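Local atomic coordinates of endoglucanase A (Clostridium longisporum, PDB entry 6Q1I), a protein that hydrolyses internal beta-1,4-glucosidic linkages in cellulose derivatives, lichenan and barley beta-glucan, and also degrades xylan, through its glycoside hydrolase family 5 domain. Residues T30-I35 / N113-G118; I45-G50 / G79-G84; S268-F273 / Q308-P313. One frame throughout, in Å; residues are numbered along the deposited sequence.

Interaction 1. Residues T30-I35 / N113-G118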
loop_
_atom_site.group_PDB
_atom_site.type_symbol
_atom_site.label_atom_id
_atom_site.label_comp_id
_atom_site.label_asym_id
_atom_site.label_seq_id
_atom_site.Cartn_x
_atom_site.Cartn_y
_atom_site.Cartn_z
ATOM N N THR A 30 -11.119 -4.745 0.176
ATOM C CA THR A 30 -12.297 -3.902 -0.019
ATOM C C THR A 30 -12.359 -3.442 -1.474
ATOM O O THR A 30 -12.779 -4.227 -2.325
ATOM C CB THR A 30 -12.275 -2.784 1.029
ATOM O OG1 THR A 30 -12.134 -3.388 2.323
ATOM C CG2 THR A 30 -13.555 -1.985 1.036
ATOM N N LEU A 31 -11.942 -2.214 -1.801
ATOM C CA LEU A 31 -11.936 -1.793 -3.204
ATOM C C LEU A 31 -10.853 -2.500 -4.009
ATOM O O LEU A 31 -10.832 -2.376 -5.243
ATOM C CB LEU A 31 -11.802 -0.277 -3.323
ATOM C CG LEU A 31 -12.893 0.489 -2.565
ATOM C CD1 LEU A 31 -12.644 1.975 -2.661
ATOM C CD2 LEU A 31 -14.289 0.152 -3.057
ATOM N N ASP A 32 -9.983 -3.247 -3.328
ATOM C CA ASP A 32 -8.959 -4.079 -3.934
ATOM C C ASP A 32 -9.407 -5.512 -4.158
ATOM O O ASP A 32 -8.722 -6.247 -4.877
ATOM C CB ASP A 32 -7.701 -4.112 -3.047
ATOM C CG ASP A 32 -7.999 -4.404 -1.581
ATOM O OD1 ASP A 32 -8.885 -3.752 -1.000
ATOM O OD2 ASP A 32 -7.307 -5.263 -0.995
ATOM N N ALA A 33 -10.511 -5.937 -3.546
ATOM C CA ALA A 33 -10.971 -7.309 -3.726
ATOM C C ALA A 33 -11.128 -7.603 -5.212
ATOM O O ALA A 33 -11.830 -6.883 -5.930
ATOM C CB ALA A 33 -12.295 -7.523 -2.985
ATOM N N LYS A 34 -10.457 -8.652 -5.678
ATOM C CA LYS A 34 -10.378 -8.942 -7.106
ATOM C C LYS A 34 -11.462 -9.957 -7.434
ATOM O O LYS A 34 -11.304 -11.157 -7.188
ATOM C CB LYS A 34 -8.998 -9.461 -7.483
ATOM C CG LYS A 34 -8.806 -9.613 -8.979
ATOM C CD LYS A 34 -7.450 -10.208 -9.329
ATOM C CE LYS A 34 -7.220 -10.225 -10.830
ATOM N NZ LYS A 34 -7.210 -8.868 -11.425
ATOM N N ILE A 35 -12.564 -9.460 -7.976
ATOM C CA ILE A 35 -13.751 -10.264 -8.230
ATOM C C ILE A 35 -13.888 -10.383 -9.738
ATOM O O ILE A 35 -14.216 -9.406 -10.422
ATOM C CB ILE A 35 -15.010 -9.645 -7.607
ATOM C CG1 ILE A 35 -14.748 -9.175 -6.174
ATOM C CG2 ILE A 35 -16.161 -10.652 -7.654
ATOM C CD1 ILE A 35 -14.291 -10.249 -5.225
ATOM N N ASN A 113 -3.939 3.668 -5.001
ATOM C CA ASN A 113 -3.054 2.898 -5.872
ATOM C C ASN A 113 -3.836 2.206 -6.986
ATOM O O ASN A 113 -5.041 2.411 -7.149
ATOM C CB ASN A 113 -2.209 1.899 -5.066
ATOM C CG ASN A 113 -2.965 0.665 -4.639
ATOM O OD1 ASN A 113 -4.157 0.513 -4.915
ATOM N ND2 ASN A 113 -2.258 -0.240 -3.955
ATOM N N THR A 114 -3.114 1.435 -7.805
ATOM C CA THR A 114 -3.660 0.243 -8.441
ATOM C C THR A 114 -3.143 -0.956 -7.650
ATOM O O THR A 114 -2.029 -0.925 -7.111
ATOM C CB THR A 114 -3.299 0.112 -9.930
ATOM O OG1 THR A 114 -1.930 -0.278 -10.090
ATOM C CG2 THR A 114 -3.583 1.394 -10.693
ATOM N N HIS A 115 -3.944 -2.025 -7.592
ATOM C CA HIS A 115 -3.684 -3.072 -6.623
ATOM C C HIS A 115 -3.506 -4.424 -7.325
ATOM O O HIS A 115 -2.424 -4.695 -7.849
ATOM C CB HIS A 115 -4.675 -3.044 -5.462
ATOM C CG HIS A 115 -4.124 -3.678 -4.234
ATOM N ND1 HIS A 115 -3.215 -3.038 -3.423
ATOM C CD2 HIS A 115 -4.301 -4.913 -3.709
ATOM C CE1 HIS A 115 -2.884 -3.839 -2.429
ATOM N NE2 HIS A 115 -3.521 -4.986 -2.584
ATOM N N HIS A 116 -4.518 -5.295 -7.326
ATOM C CA HIS A 116 -4.351 -6.653 -7.864
ATOM C C HIS A 116 -4.541 -6.664 -9.383
ATOM O O HIS A 116 -5.550 -7.136 -9.916
ATOM C CB HIS A 116 -5.324 -7.629 -7.217
ATOM C CG HIS A 116 -5.091 -7.882 -5.764
ATOM N ND1 HIS A 116 -3.846 -8.157 -5.248
ATOM C CD2 HIS A 116 -5.958 -7.954 -4.726
ATOM C CE1 HIS A 116 -3.956 -8.382 -3.951
ATOM N NE2 HIS A 116 -5.227 -8.256 -3.607
ATOM N N GLU A 117 -3.529 -6.151 -10.087
ATOM C CA GLU A 117 -3.560 -6.055 -11.543
ATOM C C GLU A 117 -2.650 -7.073 -12.231
ATOM O O GLU A 117 -2.485 -7.011 -13.450
ATOM C CB GLU A 117 -3.207 -4.644 -12.031
ATOM C CG GLU A 117 -3.837 -3.478 -11.268
ATOM C CD GLU A 117 -5.340 -3.317 -11.393
ATOM O OE1 GLU A 117 -5.995 -3.988 -12.227
ATOM O OE2 GLU A 117 -5.856 -2.471 -10.628
ATOM N N GLY A 118 -2.065 -8.008 -11.485
ATOM C CA GLY A 118 -0.996 -8.852 -11.993
ATOM C C GLY A 118 -1.407 -9.893 -13.022
ATOM O O GLY A 118 -0.522 -10.494 -13.645
HETATM O O HOH W 1 -6.209 -7.704 -1.001
#
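K34 starts with CG anti to the backbone N (chi1 -173°), runs straight to CE and turns at its last torsion (chi4 62°). The turn brings K34 NZ to H116 O at 2.8 Å, in a hydrogen bond nearly in line with the carbonyl. On the way K34 CD passes H116 CB at 4.0 Å. The same NZ forms a salt bridge with E80 and a hydrogen bond with N119, so three acceptors hold it. H116 is the centre of an inverse gamma turn.

D32 has CG between its backbone N and carbonyl carbon (chi1 49°). This folds the carboxylate back on the type I turn T30-A33. There D32 OD1 accepts T30 N at 2.7 Å from above the carboxylate plane, and OD2 accepts the N-H of N29. D32 CB packs 3.6 Å from H115 CD2, with the carboxylate almost perpendicular to the imidazole. A water donates to D32 OD2 (2.7 Å) and also bonds H116 NE2 (2.8 Å), so it bridges the segments.

H115 CD2 sits over the centre of the H116 ring. N113 ND2 bonds H115 ND1 at 3.0 Å in the ring plane, which helps to set the rotation of that ring. The H115 side chain comes within about 4 Å of that of Q284, which occupies the position of the probable nucleophile and is a changed residue here.

Both segments are loops at the C-terminal ends of strands in the (beta/alpha)8 barrel. Segment 30-35 follows strand 23-27; segment 113-118 follows strand 109-113. Strand 71-74 runs between those two strands: L31 touches its I74, and H115 its R73.

Interaction 2. Residues I45-G50 / G79-G84; sequences ISFETG and GEHLDG
An edge-to-face aromatic pair joins F47, on the short helix 44-48, to H81, at the end of the 3-10 turn 79-81. The H81 imidazole points its edge at the face of the F47 ring. CE1 leads, 3.2 Å above the phenyl plane and over its centre. It is therefore almost equally far from all six ring carbons, 3.4 Å from F47 CG and 3.5 Å from F47 CZ. The ring centroids are 4.2 Å apart and the planes are tilted 59° to each other. The two side chains approach from opposite directions. F47 has CG anti to its carbonyl carbon (chi1 -65°), which carries the ring away from its helix and toward the turn.

In the TIM barrel, these elements belong to the connections after the first and second strands, 23-27 and 71-74. The contact lies about 19 Å from the centre of the chain, measured from its own centre, away from the annotated catalytic positions. H81 has a second aromatic partner: its ring stacks with that of W92 on helix 90-105.

E80 adds an aliphatic touch, its CB 3.8 Å from F47 CE1. Beyond CB the chain bends at chi2 (74°) and leads away to a salt bridge with K34. The helix ends at E48. T49, the first residue past it, bonds I45 O through both its N and its OG1, from opposite faces of the carbonyl plane. The OG1 bond to I45 O is 2.7 Å long.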
loop_
_atom_site.group_PDB
_atom_site.type_symbol
_atom_site.label_atom_id
_atom_site.label_comp_id
_atom_site.label_asym_id
_atom_site.label_seq_id
_atom_site.Cartn_x
_atom_site.Cartn_y
_atom_site.Cartn_z
ATOM N N ILE A 45 -20.645 -2.171 -5.390
ATOM C CA ILE A 45 -20.773 -2.798 -4.081
ATOM C C ILE A 45 -20.556 -4.301 -4.182
ATOM O O ILE A 45 -20.109 -4.938 -3.223
ATOM C CB ILE A 45 -22.131 -2.440 -3.446
ATOM C CG1 ILE A 45 -22.362 -0.928 -3.527
ATOM C CG2 ILE A 45 -22.182 -2.944 -2.021
ATOM C CD1 ILE A 45 -21.221 -0.092 -2.943
ATOM N N SER A 46 -20.869 -4.889 -5.338
ATOM C CA SER A 46 -20.616 -6.310 -5.547
ATOM C C SER A 46 -19.132 -6.631 -5.453
ATOM O O SER A 46 -18.757 -7.733 -5.039
ATOM C CB SER A 46 -21.130 -6.727 -6.922
ATOM O OG SER A 46 -22.505 -6.432 -7.053
ATOM N N PHE A 47 -18.278 -5.701 -5.868
ATOM C CA PHE A 47 -16.832 -5.876 -5.748
ATOM C C PHE A 47 -16.364 -5.569 -4.328
ATOM O O PHE A 47 -15.650 -6.367 -3.713
ATOM C CB PHE A 47 -16.136 -4.943 -6.736
ATOM C CG PHE A 47 -16.414 -5.254 -8.185
ATOM C CD1 PHE A 47 -15.518 -6.017 -8.925
ATOM C CD2 PHE A 47 -17.550 -4.766 -8.815
ATOM C CE1 PHE A 47 -15.756 -6.292 -10.257
ATOM C CE2 PHE A 47 -17.787 -5.035 -10.147
ATOM C CZ PHE A 47 -16.887 -5.803 -10.868
ATOM N N GLU A 48 -16.769 -4.408 -3.801
ATOM C CA GLU A 48 -16.334 -3.948 -2.486
ATOM C C GLU A 48 -16.601 -4.986 -1.406
ATOM O O GLU A 48 -15.784 -5.162 -0.490
ATOM C CB GLU A 48 -17.056 -2.633 -2.158
ATOM C CG GLU A 48 -16.623 -1.999 -0.848
ATOM C CD GLU A 48 -17.202 -0.619 -0.637
ATOM O OE1 GLU A 48 -17.838 -0.087 -1.573
ATOM O OE2 GLU A 48 -17.026 -0.064 0.469
ATOM N N THR A 49 -17.747 -5.674 -1.486
ATOM C CA THR A 49 -18.141 -6.684 -0.507
ATOM C C THR A 49 -17.815 -8.106 -0.957
ATOM O O THR A 49 -18.167 -9.061 -0.261
ATOM C CB THR A 49 -19.639 -6.585 -0.191
ATOM O OG1 THR A 49 -20.408 -6.928 -1.350
ATOM C CG2 THR A 49 -20.018 -5.185 0.283
ATOM N N GLY A 50 -17.126 -8.267 -2.088
ATOM C CA GLY A 50 -16.956 -9.579 -2.689
ATOM C C GLY A 50 -16.046 -10.523 -1.935
ATOM O O GLY A 50 -16.088 -11.735 -2.187
ATOM N N GLY A 79 -8.812 -3.213 -12.962
ATOM C CA GLY A 79 -8.903 -3.823 -14.282
ATOM C C GLY A 79 -10.282 -4.361 -14.625
ATOM O O GLY A 79 -10.719 -4.280 -15.776
ATOM N N GLU A 80 -10.977 -4.944 -13.641
ATOM C CA GLU A 80 -12.309 -5.504 -13.846
ATOM C C GLU A 80 -13.353 -4.440 -14.145
ATOM O O GLU A 80 -14.495 -4.790 -14.465
ATOM C CB GLU A 80 -12.718 -6.298 -12.604
ATOM C CG GLU A 80 -12.029 -7.648 -12.445
ATOM C CD GLU A 80 -10.576 -7.574 -12.001
ATOM O OE1 GLU A 80 -10.165 -6.568 -11.378
ATOM O OE2 GLU A 80 -9.851 -8.558 -12.246
ATOM N N HIS A 81 -12.997 -3.163 -14.024
ATOM C CA HIS A 81 -13.913 -2.047 -14.216
ATOM C C HIS A 81 -13.679 -1.333 -15.534
ATOM O O HIS A 81 -14.322 -0.314 -15.792
ATOM C CB HIS A 81 -13.796 -1.094 -13.022
ATOM C CG HIS A 81 -13.954 -1.796 -11.717
ATOM N ND1 HIS A 81 -15.174 -2.254 -11.273
ATOM C CD2 HIS A 81 -13.043 -2.208 -10.806
ATOM C CE1 HIS A 81 -15.012 -2.889 -10.128
ATOM N NE2 HIS A 81 -13.727 -2.880 -9.824
ATOM N N LEU A 82 -12.795 -1.861 -16.373
ATOM C CA LEU A 82 -12.532 -1.315 -17.692
ATOM C C LEU A 82 -13.378 -2.039 -18.733
ATOM O O LEU A 82 -13.492 -3.269 -18.715
ATOM C CB LEU A 82 -11.059 -1.521 -18.038
ATOM C CG LEU A 82 -10.012 -0.775 -17.209
ATOM C CD1 LEU A 82 -8.634 -1.344 -17.459
ATOM C CD2 LEU A 82 -10.047 0.704 -17.550
ATOM N N ASP A 83 -13.967 -1.271 -19.645
ATOM C CA ASP A 83 -14.709 -1.859 -20.755
ATOM C C ASP A 83 -13.736 -2.248 -21.871
ATOM O O ASP A 83 -12.516 -2.163 -21.717
ATOM C CB ASP A 83 -15.873 -0.955 -21.177
ATOM C CG ASP A 83 -15.439 0.298 -21.947
ATOM O OD1 ASP A 83 -14.263 0.426 -22.353
ATOM O OD2 ASP A 83 -16.309 1.173 -22.150
ATOM N N GLY A 84 -14.275 -2.709 -22.998
ATOM C CA GLY A 84 -13.430 -3.180 -24.083
ATOM C C GLY A 84 -12.602 -2.101 -24.744
ATOM O O GLY A 84 -11.672 -2.427 -25.492
#

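Interaction 3. Residues S268-F273 / Q308-P313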
loop_
_atom_site.group_PDB
_atom_site.type_symbol
_atom_site.label_atom_id
_atom_site.label_comp_id
_atom_site.label_asym_id
_atom_site.label_seq_id
_atom_site.Cartn_x
_atom_site.Cartn_y
_atom_site.Cartn_z
ATOM N N SER A 268 18.413 0.055 6.076
ATOM C CA SER A 268 18.653 -0.231 4.663
ATOM C C SER A 268 17.623 0.456 3.770
ATOM O O SER A 268 17.966 0.953 2.691
ATOM C CB SER A 268 18.709 -1.741 4.402
ATOM O OG SER A 268 17.414 -2.318 4.287
ATOM N N TYR A 269 16.366 0.534 4.215
ATOM C CA TYR A 269 15.357 1.242 3.433
ATOM C C TYR A 269 15.655 2.736 3.397
ATOM O O TYR A 269 15.703 3.348 2.323
ATOM C CB TYR A 269 13.962 1.001 4.012
ATOM C CG TYR A 269 13.516 -0.450 4.090
ATOM C CD1 TYR A 269 14.093 -1.438 3.290
ATOM C CD2 TYR A 269 12.529 -0.833 4.981
ATOM C CE1 TYR A 269 13.683 -2.758 3.372
ATOM C CE2 TYR A 269 12.103 -2.150 5.060
ATOM C CZ TYR A 269 12.688 -3.109 4.261
ATOM O OH TYR A 269 12.278 -4.422 4.342
ATOM N N LEU A 270 15.853 3.343 4.568
ATOM C CA LEU A 270 16.133 4.772 4.624
ATOM C C LEU A 270 17.329 5.111 3.757
ATOM O O LEU A 270 17.266 5.989 2.880
ATOM C CB LEU A 270 16.425 5.170 6.071
ATOM C CG LEU A 270 16.963 6.589 6.265
ATOM C CD1 LEU A 270 15.928 7.607 5.817
ATOM C CD2 LEU A 270 17.357 6.813 7.708
ATOM N N ASN A 271 18.437 4.414 3.987
ATOM C CA ASN A 271 19.705 4.839 3.423
ATOM C C ASN A 271 19.801 4.496 1.944
ATOM O O ASN A 271 20.373 5.267 1.167
ATOM C CB ASN A 271 20.867 4.235 4.216
ATOM C CG ASN A 271 20.896 4.698 5.676
ATOM O OD1 ASN A 271 20.264 5.682 6.043
ATOM N ND2 ASN A 271 21.625 3.977 6.506
ATOM N N THR A 272 19.241 3.362 1.521
ATOM C CA THR A 272 19.295 3.027 0.106
ATOM C C THR A 272 18.482 4.023 -0.705
ATOM O O THR A 272 18.957 4.552 -1.716
ATOM C CB THR A 272 18.794 1.605 -0.152
ATOM O OG1 THR A 272 19.606 0.658 0.549
ATOM C CG2 THR A 272 18.859 1.296 -1.642
ATOM N N PHE A 273 17.248 4.294 -0.287
ATOM C CA PHE A 273 16.433 5.220 -1.064
ATOM C C PHE A 273 16.945 6.653 -0.961
ATOM O O PHE A 273 16.910 7.378 -1.958
ATOM C CB PHE A 273 14.950 5.039 -0.728
ATOM C CG PHE A 273 14.410 3.719 -1.210
ATOM C CD1 PHE A 273 14.352 3.446 -2.572
ATOM C CD2 PHE A 273 13.990 2.746 -0.320
ATOM C CE1 PHE A 273 13.882 2.232 -3.034
ATOM C CE2 PHE A 273 13.514 1.530 -0.782
ATOM C CZ PHE A 273 13.465 1.271 -2.127
ATOM N N GLN A 308 9.449 5.686 12.397
ATOM C CA GLN A 308 9.206 7.119 12.519
ATOM C C GLN A 308 10.461 7.885 12.930
ATOM O O GLN A 308 10.659 9.021 12.481
ATOM C CB GLN A 308 8.027 7.354 13.458
ATOM C CG GLN A 308 6.691 7.038 12.795
ATOM C CD GLN A 308 6.358 8.069 11.749
ATOM O OE1 GLN A 308 5.910 9.166 12.077
ATOM N NE2 GLN A 308 6.629 7.751 10.486
ATOM N N LYS A 309 11.327 7.299 13.765
ATOM C CA LYS A 309 12.609 7.927 14.086
ATOM C C LYS A 309 13.444 8.162 12.838
ATOM O O LYS A 309 14.287 9.064 12.810
ATOM C CB LYS A 309 13.406 7.038 15.046
ATOM C CG LYS A 309 12.981 7.131 16.500
ATOM C CD LYS A 309 13.841 6.237 17.397
ATOM C CE LYS A 309 13.504 6.418 18.872
ATOM N NZ LYS A 309 14.165 5.398 19.736
ATOM N N ARG A 310 13.240 7.340 11.813
ATOM C CA ARG A 310 13.945 7.430 10.545
ATOM C C ARG A 310 13.175 8.216 9.492
ATOM O O ARG A 310 13.641 8.320 8.352
ATOM C CB ARG A 310 14.241 6.015 10.031
ATOM C CG ARG A 310 15.273 5.277 10.876
ATOM C CD ARG A 310 15.239 3.768 10.651
ATOM N NE ARG A 310 16.338 3.102 11.336
ATOM C CZ ARG A 310 16.358 2.805 12.634
ATOM N NH1 ARG A 310 15.327 3.098 13.419
ATOM N NH2 ARG A 310 17.426 2.216 13.152
ATOM N N GLY A 311 12.006 8.761 9.838
ATOM C CA GLY A 311 11.200 9.495 8.878
ATOM C C GLY A 311 10.478 8.627 7.875
ATOM O O GLY A 311 10.174 9.101 6.773
ATOM N N ILE A 312 10.210 7.366 8.216
ATOM C CA ILE A 312 9.556 6.407 7.336
ATOM C C ILE A 312 8.124 6.195 7.827
ATOM O O ILE A 312 7.921 5.586 8.888
ATOM C CB ILE A 312 10.307 5.068 7.289
ATOM C CG1 ILE A 312 11.764 5.271 6.866
ATOM C CG2 ILE A 312 9.577 4.097 6.351
ATOM C CD1 ILE A 312 12.608 4.014 6.944
ATOM N N PRO A 313 7.110 6.634 7.086
ATOM C CA PRO A 313 5.731 6.241 7.403
ATOM C C PRO A 313 5.527 4.744 7.202
ATOM O O PRO A 313 6.117 4.133 6.306
ATOM C CB PRO A 313 4.895 7.039 6.392
ATOM C CG PRO A 313 5.781 8.126 5.903
ATOM C CD PRO A 313 7.172 7.590 5.969
#
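R310 and I312 rest against L270 of helix 256-275, where helix 293-309 ends and the chain turns into strand 314-318. In the (beta/alpha)8 barrel this turn is the last helix-to-strand connection, at the N-terminal end of the eighth strand. A Schellman motif closes the helix.

Q308, in the last helical turn, receives G311 N on its backbone O at 3.0 Å. R310 follows and crosses the L270 side chain at about a right angle. R310 CB is 4.0 Å from L270 CD2, and R310 CG lies almost as close to the same methyl. The other methyl, L270 CD1, lies 3.5 Å from R310 O. The leucine fork thus spans the base of the arginine and its carbonyl. From CG to NE the arginine is extended. Its charged end belongs to other partners: NE forms a salt bridge with D267, just before 268-273, and NH1 bonds A306 O.

G311 has positive phi (75°), a backbone shape that favours glycine, and it lets the chain reverse out of the helix. I312 then turns back toward helix 256-275. Its CG1 is anti to the carbonyl carbon (chi1 -56°) and CD1 continues outward (chi2 174°). CD1 is the atom that touches: it lies 4.1 Å from L270 CB and 4.4 Å from Y269 CB. I312 also packs on V280 and I282 of strand 280-285, so its side chain lies between helix 256-275 and that strand.

P313 begins the approach to strand 314-318, its backbone bonded to I282. At the peptide joining I312 to P313, the carbonyl I312 O accepts a weak hydrogen bond from Q308 NE2 at 3.0 Å.

How the interactions relate
Interactions 1 and 2 adjoin, with centres about 9 Å apart. Both join connections that follow the first three strands: interaction 1 those after 23-27 and 109-113, interaction 2 helix 44-48 and the loop after 71-74. K34 NZ and E80 OE2 link them by a salt bridge of 2.8 Å. Interaction 1 is partly buried and lies closer to the catalytic positions; a hydrogen bond and a bridging water accompany its packing. Interaction 2 is buried and rests on aromatic rings. Interaction 3, on the opposite side of the chain's centre, touches neither. It joins helix 256-275 to the turn after helix 293-309 by partly buried aliphatic contacts, without a hydrogen bond across them.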